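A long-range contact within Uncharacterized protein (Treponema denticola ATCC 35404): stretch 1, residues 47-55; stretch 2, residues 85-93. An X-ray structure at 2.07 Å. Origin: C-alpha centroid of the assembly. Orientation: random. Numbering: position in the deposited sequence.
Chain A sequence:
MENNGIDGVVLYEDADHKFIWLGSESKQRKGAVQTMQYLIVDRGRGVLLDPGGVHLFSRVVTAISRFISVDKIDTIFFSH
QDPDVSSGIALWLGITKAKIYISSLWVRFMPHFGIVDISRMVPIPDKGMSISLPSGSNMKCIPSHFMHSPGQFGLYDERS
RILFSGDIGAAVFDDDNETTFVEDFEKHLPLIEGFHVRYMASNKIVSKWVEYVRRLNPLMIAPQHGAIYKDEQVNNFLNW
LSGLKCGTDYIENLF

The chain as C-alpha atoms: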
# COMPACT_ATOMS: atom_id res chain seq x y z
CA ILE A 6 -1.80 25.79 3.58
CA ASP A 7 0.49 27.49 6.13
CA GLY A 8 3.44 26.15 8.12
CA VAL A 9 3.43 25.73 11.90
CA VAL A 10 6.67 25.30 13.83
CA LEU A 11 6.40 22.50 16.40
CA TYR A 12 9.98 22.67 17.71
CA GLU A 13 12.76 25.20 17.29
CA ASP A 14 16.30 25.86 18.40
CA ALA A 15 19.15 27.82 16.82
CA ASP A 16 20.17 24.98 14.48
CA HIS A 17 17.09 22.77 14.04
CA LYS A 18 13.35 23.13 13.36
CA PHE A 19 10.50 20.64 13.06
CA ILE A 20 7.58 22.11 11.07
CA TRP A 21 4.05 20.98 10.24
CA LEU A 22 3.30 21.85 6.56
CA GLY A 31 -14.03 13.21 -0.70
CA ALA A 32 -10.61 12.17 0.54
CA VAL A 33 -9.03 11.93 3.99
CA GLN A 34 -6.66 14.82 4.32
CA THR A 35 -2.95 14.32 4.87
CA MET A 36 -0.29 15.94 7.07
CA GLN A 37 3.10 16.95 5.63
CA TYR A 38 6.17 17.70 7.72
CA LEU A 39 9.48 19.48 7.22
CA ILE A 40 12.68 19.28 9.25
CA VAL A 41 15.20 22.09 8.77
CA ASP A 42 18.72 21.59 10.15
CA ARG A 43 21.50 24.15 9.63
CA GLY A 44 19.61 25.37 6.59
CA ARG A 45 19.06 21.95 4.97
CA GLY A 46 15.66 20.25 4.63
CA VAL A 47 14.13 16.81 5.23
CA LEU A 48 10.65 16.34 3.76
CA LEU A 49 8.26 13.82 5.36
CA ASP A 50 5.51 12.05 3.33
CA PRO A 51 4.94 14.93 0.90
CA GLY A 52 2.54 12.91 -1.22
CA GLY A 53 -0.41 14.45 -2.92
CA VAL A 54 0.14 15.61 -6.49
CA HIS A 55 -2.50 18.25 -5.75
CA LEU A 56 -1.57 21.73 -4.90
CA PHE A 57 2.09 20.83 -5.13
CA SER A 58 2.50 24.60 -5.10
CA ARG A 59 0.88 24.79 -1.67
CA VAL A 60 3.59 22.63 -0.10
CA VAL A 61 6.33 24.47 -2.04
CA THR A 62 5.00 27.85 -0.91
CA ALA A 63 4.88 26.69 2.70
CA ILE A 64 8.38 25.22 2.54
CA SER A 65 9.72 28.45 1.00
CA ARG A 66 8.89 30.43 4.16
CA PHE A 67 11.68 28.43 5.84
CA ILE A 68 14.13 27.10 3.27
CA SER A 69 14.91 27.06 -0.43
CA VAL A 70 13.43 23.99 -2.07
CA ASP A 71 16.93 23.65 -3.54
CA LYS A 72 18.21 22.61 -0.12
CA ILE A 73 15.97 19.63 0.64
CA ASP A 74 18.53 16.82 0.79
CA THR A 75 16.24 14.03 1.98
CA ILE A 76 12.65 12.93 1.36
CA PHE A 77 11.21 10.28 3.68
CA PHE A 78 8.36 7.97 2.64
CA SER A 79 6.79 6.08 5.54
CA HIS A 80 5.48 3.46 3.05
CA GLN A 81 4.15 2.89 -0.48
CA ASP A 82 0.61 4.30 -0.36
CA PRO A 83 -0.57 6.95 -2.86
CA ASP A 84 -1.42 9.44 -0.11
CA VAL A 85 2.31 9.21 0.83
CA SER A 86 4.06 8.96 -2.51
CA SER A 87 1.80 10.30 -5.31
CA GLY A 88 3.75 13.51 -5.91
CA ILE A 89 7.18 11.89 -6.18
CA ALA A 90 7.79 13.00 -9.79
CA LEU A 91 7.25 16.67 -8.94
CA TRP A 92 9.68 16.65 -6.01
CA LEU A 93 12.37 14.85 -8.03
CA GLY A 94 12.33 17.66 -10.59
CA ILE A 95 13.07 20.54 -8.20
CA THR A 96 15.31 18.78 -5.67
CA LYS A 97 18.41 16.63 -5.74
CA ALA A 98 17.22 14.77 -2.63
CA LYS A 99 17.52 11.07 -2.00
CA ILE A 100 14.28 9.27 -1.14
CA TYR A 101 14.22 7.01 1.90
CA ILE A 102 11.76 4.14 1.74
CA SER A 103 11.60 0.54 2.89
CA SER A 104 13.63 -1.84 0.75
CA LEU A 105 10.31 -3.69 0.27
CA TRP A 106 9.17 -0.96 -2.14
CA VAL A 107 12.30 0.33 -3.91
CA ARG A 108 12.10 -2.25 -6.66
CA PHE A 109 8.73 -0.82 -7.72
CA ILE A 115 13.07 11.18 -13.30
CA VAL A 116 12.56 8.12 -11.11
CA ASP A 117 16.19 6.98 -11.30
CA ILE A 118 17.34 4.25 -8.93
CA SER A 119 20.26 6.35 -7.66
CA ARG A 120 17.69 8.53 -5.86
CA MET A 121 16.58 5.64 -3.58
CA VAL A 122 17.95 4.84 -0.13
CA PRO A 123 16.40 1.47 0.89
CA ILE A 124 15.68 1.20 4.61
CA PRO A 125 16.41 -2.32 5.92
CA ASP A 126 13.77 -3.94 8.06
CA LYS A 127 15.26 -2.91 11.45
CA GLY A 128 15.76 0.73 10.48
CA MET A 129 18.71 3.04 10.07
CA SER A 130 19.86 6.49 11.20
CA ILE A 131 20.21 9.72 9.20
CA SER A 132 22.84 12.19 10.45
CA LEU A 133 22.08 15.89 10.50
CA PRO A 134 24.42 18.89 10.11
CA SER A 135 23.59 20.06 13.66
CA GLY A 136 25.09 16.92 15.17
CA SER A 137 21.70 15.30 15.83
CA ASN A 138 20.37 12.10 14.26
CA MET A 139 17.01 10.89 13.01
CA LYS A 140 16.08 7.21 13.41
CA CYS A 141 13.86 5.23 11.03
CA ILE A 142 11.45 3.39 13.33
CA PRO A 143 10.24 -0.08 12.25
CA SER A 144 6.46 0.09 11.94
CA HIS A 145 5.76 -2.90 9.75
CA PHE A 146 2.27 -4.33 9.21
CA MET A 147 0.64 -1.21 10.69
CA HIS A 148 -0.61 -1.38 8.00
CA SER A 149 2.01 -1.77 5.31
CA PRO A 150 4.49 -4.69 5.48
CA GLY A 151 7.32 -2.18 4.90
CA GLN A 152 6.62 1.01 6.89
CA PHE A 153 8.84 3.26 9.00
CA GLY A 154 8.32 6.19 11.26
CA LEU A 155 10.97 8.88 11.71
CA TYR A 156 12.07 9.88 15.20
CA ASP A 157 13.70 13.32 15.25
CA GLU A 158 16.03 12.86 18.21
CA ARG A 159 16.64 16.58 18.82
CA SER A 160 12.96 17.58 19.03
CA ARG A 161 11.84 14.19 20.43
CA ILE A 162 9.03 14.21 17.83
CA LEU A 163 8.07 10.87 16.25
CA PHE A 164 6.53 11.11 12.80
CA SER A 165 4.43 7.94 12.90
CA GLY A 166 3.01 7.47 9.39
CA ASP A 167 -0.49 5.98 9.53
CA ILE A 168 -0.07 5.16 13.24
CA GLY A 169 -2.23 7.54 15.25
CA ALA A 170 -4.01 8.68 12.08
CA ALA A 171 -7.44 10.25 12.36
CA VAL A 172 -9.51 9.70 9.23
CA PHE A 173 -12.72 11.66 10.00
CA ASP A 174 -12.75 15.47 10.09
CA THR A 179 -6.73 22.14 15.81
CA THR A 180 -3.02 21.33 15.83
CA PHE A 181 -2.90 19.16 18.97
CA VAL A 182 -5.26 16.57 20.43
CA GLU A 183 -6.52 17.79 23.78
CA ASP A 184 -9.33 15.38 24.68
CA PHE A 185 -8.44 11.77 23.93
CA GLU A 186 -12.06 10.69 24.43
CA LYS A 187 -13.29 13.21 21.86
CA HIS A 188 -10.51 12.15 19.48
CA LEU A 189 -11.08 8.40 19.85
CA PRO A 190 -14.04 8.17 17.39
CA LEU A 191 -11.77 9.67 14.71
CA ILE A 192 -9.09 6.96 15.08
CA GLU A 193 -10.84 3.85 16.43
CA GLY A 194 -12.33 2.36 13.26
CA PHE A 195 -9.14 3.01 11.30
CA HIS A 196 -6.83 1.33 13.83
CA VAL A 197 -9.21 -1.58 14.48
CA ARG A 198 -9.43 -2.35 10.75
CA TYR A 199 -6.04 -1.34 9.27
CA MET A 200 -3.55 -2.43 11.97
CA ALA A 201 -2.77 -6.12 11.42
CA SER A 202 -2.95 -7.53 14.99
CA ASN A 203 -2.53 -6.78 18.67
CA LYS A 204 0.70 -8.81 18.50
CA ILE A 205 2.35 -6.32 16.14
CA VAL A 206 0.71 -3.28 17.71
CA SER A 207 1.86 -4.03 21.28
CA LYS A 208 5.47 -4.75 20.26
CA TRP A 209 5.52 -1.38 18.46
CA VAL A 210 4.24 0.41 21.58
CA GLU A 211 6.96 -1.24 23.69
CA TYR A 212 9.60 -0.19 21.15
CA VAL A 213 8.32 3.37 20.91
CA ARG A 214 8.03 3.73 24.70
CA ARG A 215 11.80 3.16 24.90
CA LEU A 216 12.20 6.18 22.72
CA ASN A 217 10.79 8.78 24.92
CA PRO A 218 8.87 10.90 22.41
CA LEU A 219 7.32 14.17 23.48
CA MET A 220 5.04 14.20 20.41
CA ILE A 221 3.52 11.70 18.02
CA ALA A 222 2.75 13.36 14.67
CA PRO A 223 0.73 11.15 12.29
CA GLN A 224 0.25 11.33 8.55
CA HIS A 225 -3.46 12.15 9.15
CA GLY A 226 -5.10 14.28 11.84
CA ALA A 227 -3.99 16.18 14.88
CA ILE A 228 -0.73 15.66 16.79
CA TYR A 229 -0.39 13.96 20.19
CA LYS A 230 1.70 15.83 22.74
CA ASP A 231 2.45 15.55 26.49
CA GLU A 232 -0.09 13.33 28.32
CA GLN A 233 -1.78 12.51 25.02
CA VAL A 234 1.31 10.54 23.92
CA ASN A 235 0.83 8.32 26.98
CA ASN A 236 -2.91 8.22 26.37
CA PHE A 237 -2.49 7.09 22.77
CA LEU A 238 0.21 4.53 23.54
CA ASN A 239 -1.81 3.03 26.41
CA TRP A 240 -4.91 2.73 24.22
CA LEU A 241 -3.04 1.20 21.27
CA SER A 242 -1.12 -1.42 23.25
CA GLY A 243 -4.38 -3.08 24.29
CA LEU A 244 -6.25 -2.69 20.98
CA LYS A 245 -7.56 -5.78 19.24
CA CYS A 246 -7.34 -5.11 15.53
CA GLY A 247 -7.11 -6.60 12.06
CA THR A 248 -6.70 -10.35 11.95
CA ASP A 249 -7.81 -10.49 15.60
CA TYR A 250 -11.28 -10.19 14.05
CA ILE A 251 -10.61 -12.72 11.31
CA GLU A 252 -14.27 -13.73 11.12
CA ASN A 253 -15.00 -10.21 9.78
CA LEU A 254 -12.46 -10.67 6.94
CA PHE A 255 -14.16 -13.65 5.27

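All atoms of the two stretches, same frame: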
# COMPACT_ATOMS: atom_id res chain seq x y z
N VAL A 47 14.56 18.20 5.31
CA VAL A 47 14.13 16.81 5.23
C VAL A 47 12.61 16.83 5.13
O VAL A 47 11.94 17.36 6.02
CB VAL A 47 14.58 15.98 6.46
CG1 VAL A 47 14.04 14.56 6.37
CG2 VAL A 47 16.11 16.00 6.61
N LEU A 48 12.08 16.30 4.04
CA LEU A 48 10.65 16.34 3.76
C LEU A 48 10.00 15.00 4.11
O LEU A 48 10.44 13.96 3.61
CB LEU A 48 10.42 16.67 2.28
CG LEU A 48 9.03 17.07 1.80
CD1 LEU A 48 8.44 18.19 2.67
CD2 LEU A 48 9.13 17.50 0.33
N LEU A 49 8.93 15.04 4.91
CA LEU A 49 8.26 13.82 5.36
C LEU A 49 6.91 13.65 4.66
O LEU A 49 6.04 14.52 4.76
CB LEU A 49 8.06 13.84 6.87
CG LEU A 49 9.27 14.02 7.78
CD1 LEU A 49 8.94 13.61 9.20
CD2 LEU A 49 10.44 13.24 7.28
N ASP A 50 6.74 12.49 4.00
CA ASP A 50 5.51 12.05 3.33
C ASP A 50 4.83 13.21 2.61
O ASP A 50 3.73 13.63 2.98
CB ASP A 50 4.55 11.40 4.33
CG ASP A 50 4.96 9.98 4.66
OD1 ASP A 50 6.13 9.61 4.36
OD2 ASP A 50 4.12 9.23 5.22
N PRO A 51 5.48 13.76 1.59
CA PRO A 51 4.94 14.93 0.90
C PRO A 51 3.82 14.60 -0.08
O PRO A 51 3.36 15.51 -0.78
CB PRO A 51 6.17 15.45 0.16
CG PRO A 51 6.87 14.18 -0.25
CD PRO A 51 6.61 13.18 0.85
N GLY A 52 3.37 13.35 -0.11
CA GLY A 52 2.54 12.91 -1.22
C GLY A 52 1.25 13.68 -1.33
O GLY A 52 0.73 14.25 -0.37
N GLY A 53 0.71 13.63 -2.54
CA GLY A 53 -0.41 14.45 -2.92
C GLY A 53 0.03 15.33 -4.07
O GLY A 53 0.57 16.42 -3.86
N VAL A 54 -0.16 14.83 -5.30
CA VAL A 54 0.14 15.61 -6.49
C VAL A 54 -0.64 16.92 -6.52
O VAL A 54 -0.28 17.85 -7.25
CB VAL A 54 -0.14 14.77 -7.76
CG1 VAL A 54 -1.63 14.83 -8.11
CG2 VAL A 54 0.69 15.25 -8.92
N HIS A 55 -1.70 17.03 -5.72
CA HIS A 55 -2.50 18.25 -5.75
C HIS A 55 -1.95 19.29 -4.78
O HIS A 55 -1.22 18.98 -3.84
CB HIS A 55 -3.97 17.96 -5.48
CG HIS A 55 -4.88 18.77 -6.33
ND1 HIS A 55 -5.37 20.00 -5.94
CD2 HIS A 55 -5.35 18.56 -7.58
CE1 HIS A 55 -6.12 20.50 -6.91
NE2 HIS A 55 -6.13 19.64 -7.91
N VAL A 85 0.94 8.93 0.39
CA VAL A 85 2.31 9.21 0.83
C VAL A 85 3.18 9.68 -0.32
O VAL A 85 3.97 10.61 -0.16
CB VAL A 85 2.94 7.95 1.49
CG1 VAL A 85 4.43 8.17 1.75
CG2 VAL A 85 2.22 7.59 2.77
N SER A 86 3.07 8.99 -1.45
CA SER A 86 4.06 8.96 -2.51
C SER A 86 3.61 9.57 -3.84
O SER A 86 4.44 9.65 -4.75
CB SER A 86 4.45 7.51 -2.78
OG SER A 86 3.33 6.82 -3.33
N SER A 87 2.33 9.94 -3.99
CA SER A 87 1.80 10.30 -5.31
C SER A 87 2.58 11.42 -6.01
O SER A 87 2.67 11.43 -7.24
CB SER A 87 0.32 10.67 -5.21
OG SER A 87 0.10 11.63 -4.19
N GLY A 88 3.12 12.37 -5.26
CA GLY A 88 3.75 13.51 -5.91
C GLY A 88 5.23 13.37 -6.18
O GLY A 88 5.91 14.36 -6.45
N ILE A 89 5.73 12.13 -6.15
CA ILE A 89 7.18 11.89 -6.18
C ILE A 89 7.85 12.50 -7.41
O ILE A 89 8.98 13.00 -7.34
CB ILE A 89 7.45 10.38 -6.07
CG1 ILE A 89 8.93 10.11 -5.82
CG2 ILE A 89 6.92 9.62 -7.29
CD1 ILE A 89 9.32 8.66 -5.99
N ALA A 90 7.18 12.46 -8.57
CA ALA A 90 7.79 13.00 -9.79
C ALA A 90 8.03 14.50 -9.68
O ALA A 90 9.07 15.00 -10.13
CB ALA A 90 6.92 12.68 -11.01
N LEU A 91 7.10 15.23 -9.06
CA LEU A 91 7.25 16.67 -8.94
C LEU A 91 8.41 17.04 -8.02
O LEU A 91 9.14 18.00 -8.28
CB LEU A 91 5.95 17.29 -8.43
CG LEU A 91 4.73 16.93 -9.26
CD1 LEU A 91 3.48 17.41 -8.55
CD2 LEU A 91 4.85 17.54 -10.65
N TRP A 92 8.59 16.30 -6.92
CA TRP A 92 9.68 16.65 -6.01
C TRP A 92 11.03 16.30 -6.61
O TRP A 92 12.02 17.01 -6.37
CB TRP A 92 9.48 15.95 -4.66
CG TRP A 92 8.26 16.42 -3.95
CD1 TRP A 92 7.06 15.76 -3.84
CD2 TRP A 92 8.08 17.67 -3.29
NE1 TRP A 92 6.16 16.52 -3.14
CE2 TRP A 92 6.77 17.70 -2.79
CE3 TRP A 92 8.91 18.78 -3.07
CZ2 TRP A 92 6.26 18.78 -2.08
CZ3 TRP A 92 8.40 19.86 -2.36
CH2 TRP A 92 7.10 19.85 -1.88
N LEU A 93 11.10 15.23 -7.41
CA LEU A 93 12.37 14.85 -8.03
C LEU A 93 12.85 15.88 -9.04
O LEU A 93 14.05 15.96 -9.29
CB LEU A 93 12.25 13.47 -8.71
CG LEU A 93 12.12 12.26 -7.79
CD1 LEU A 93 12.20 10.96 -8.57
CD2 LEU A 93 13.19 12.29 -6.70

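A loop that leaves a β-strand can pack against a helical segment by combining glycine, where backbones meet, with well-fitted apolar groups, where side chains meet. Residues 47-55 and 85-93 of this Treponema denticola protein illustrate the principle, burying 492 Å² in total. The strand ends at Leu49, and the following loop runs past the turn from Ser86 to Ile89, a type I turn that leads into the helix behind its N-cap residue, Gly88.

The CA atoms of Gly52 and Val85 lie 4.2 Å apart, as do those of Val54 and Gly88; Gly52 N is 2.8 Å from Val85 O. A CB on Gly52 would fall 2.1 Å from Val85 C, so the approach depends on the absent side chain. Gly53 is glycine for a local reason: with phi/psi of 119/91, a CB would jam against the preceding carbonyl oxygen.

Ser87 points toward this glycine pair, and its p rotamer (chi1 51°) places OG where two successive amides converge, 2.7 Å from Gly53 N and 3.4 Å from Val54 N. Both hydrogen bonds are weak, with N-H...O angles of 126° and 132°.

The apolar centre is Trp92. Its m rotamer, with chi2 of 104°, presents one indole face to the first stretch, to Leu48 in the strand and Pro51 in the loop. Leu48, at t and p, sets CD2 3.5 Å from the centroid of the six-membered ring of Trp92, only 7° off the normal. Over the same face, Pro51 CG lies 4.1 Å from the five-membered ring centroid of Trp92. Such CH-π contacts suit an electron-rich indole.

Farther out, Leu91 (m, t) extends CD1 to within 3.5 Å of Val54 CG2, the valine adopting p. Near Gly52, Val85 (t) brings CG1 3.4 Å from Asp50 OD1, a carboxylate oxygen hydrogen-bonded elsewhere in the structure.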